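PDB 3G27: 82 prophage-derived uncharacterized protein ybcO from Escherichia coli K-12, which binds a zinc ion and is probably a nuclease. Local coordinates for residues 66-69 against 70-74. Residues are numbered along the deposited sequence; the frame is centred on the assembly and turned at random.
Sequences HFVD and AGYAK. With EDO (1,2-ethanediol), chain D.
Asp69 closes the first turn of helix 70-90 with both its carboxylate and its carbonyl. Asp69 OD2 accepts from Tyr72 N at 2.9 Å, with an N-H...O angle of 159°, and the donor arrives nearly in line with the C-O bond. Its CG lies anti to the Asp69 backbone N (chi1 171°), which swings the carboxylate back over the start of the helix; there Asp69 OD2 also comes to 3.0 Å from Gly71 N. Asp69 O receives Ala73 N at 2.9 Å in an almost straight bond (177°), the first i to i+4 link of the helix. Asp69 is thus a classic N-cap, and its negative charge at the N-terminal end would probably interact favourably with the helix dipole.

Apolar contacts bind the incoming loop to the same turn. Val68 uses its CG2 branch, which meets the rim of the Tyr72 ring near the ring plane, 3.9 Å from CD2, and touches Ala73 CB at 4.0 Å. Beyond the turn, Ile17 packs on Val68 and Pro18 on Tyr72, while Glu60 takes the N-H groups of Phe67 and Val68, tying the loop to helix 55-61.

Further back in the loop, at His66, a 1,2-ethanediol molecule, probably from the crystallisation liquor, accepts a hydrogen bond from His66 N through O2 (2.9 Å). The same oxygen sits over the centre of the His66 ring, 3.4 Å above its plane.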
# COMPACT_ATOMS: atom_id res chain seq x y z
N HIS A 66 2.52 -14.55 14.28
CA HIS A 66 3.41 -13.42 14.45
C HIS A 66 4.88 -13.88 14.34
O HIS A 66 5.72 -13.56 15.19
CB HIS A 66 3.12 -12.72 15.77
CG HIS A 66 3.01 -13.66 16.93
ND1 HIS A 66 1.83 -14.30 17.24
CD2 HIS A 66 3.94 -14.11 17.81
CE1 HIS A 66 2.04 -15.10 18.28
NE2 HIS A 66 3.31 -15.00 18.64
N PHE A 67 5.18 -14.60 13.27
CA PHE A 67 6.54 -15.06 13.02
C PHE A 67 7.48 -13.90 12.81
O PHE A 67 8.62 -13.97 13.19
CB PHE A 67 6.58 -15.97 11.80
CG PHE A 67 5.90 -17.27 12.00
CD1 PHE A 67 6.38 -18.17 12.94
CD2 PHE A 67 4.83 -17.62 11.23
CE1 PHE A 67 5.78 -19.39 13.15
CE2 PHE A 67 4.19 -18.86 11.42
CZ PHE A 67 4.67 -19.74 12.39
N VAL A 68 7.02 -12.83 12.17
CA VAL A 68 7.85 -11.67 11.99
C VAL A 68 7.26 -10.44 12.69
O VAL A 68 6.09 -10.42 13.09
CB VAL A 68 8.09 -11.35 10.49
CG1 VAL A 68 8.56 -12.61 9.74
CG2 VAL A 68 6.85 -10.76 9.84
N ASP A 69 8.11 -9.44 12.83
CA ASP A 69 7.77 -8.12 13.31
C ASP A 69 6.53 -7.52 12.58
O ASP A 69 6.40 -7.64 11.38
CB ASP A 69 9.06 -7.30 13.15
CG ASP A 69 8.89 -5.83 13.37
OD1 ASP A 69 9.35 -5.34 14.43
OD2 ASP A 69 8.35 -5.17 12.45
N ALA A 70 5.61 -6.90 13.33
CA ALA A 70 4.34 -6.41 12.78
C ALA A 70 4.51 -5.27 11.78
O ALA A 70 3.72 -5.12 10.87
CB ALA A 70 3.44 -5.93 13.89
N GLY A 71 5.53 -4.44 11.98
CA GLY A 71 5.86 -3.40 11.01
C GLY A 71 6.32 -3.97 9.69
O GLY A 71 5.90 -3.55 8.62
N TYR A 72 7.17 -4.97 9.76
CA TYR A 72 7.64 -5.66 8.55
C TYR A 72 6.51 -6.41 7.82
O TYR A 72 6.34 -6.31 6.61
CB TYR A 72 8.78 -6.59 8.92
CG TYR A 72 9.38 -7.30 7.75
CD1 TYR A 72 10.02 -6.59 6.75
CD2 TYR A 72 9.33 -8.68 7.65
CE1 TYR A 72 10.59 -7.24 5.68
CE2 TYR A 72 9.90 -9.35 6.58
CZ TYR A 72 10.53 -8.63 5.60
OH TYR A 72 11.11 -9.28 4.53
N ALA A 73 5.71 -7.16 8.56
CA ALA A 73 4.53 -7.78 7.99
C ALA A 73 3.66 -6.76 7.26
O ALA A 73 3.19 -7.02 6.17
CB ALA A 73 3.73 -8.44 9.08
N LYS A 74 3.46 -5.60 7.89
CA LYS A 74 2.60 -4.55 7.32
C LYS A 74 3.20 -4.02 6.06
O LYS A 74 2.53 -3.86 5.07
CB LYS A 74 2.39 -3.37 8.29
C1 EDO D . 4.44 -18.53 16.88
O1 EDO D . 5.53 -17.64 16.56
C2 EDO D . 3.32 -18.47 15.84
O2 EDO D . 2.91 -17.13 15.56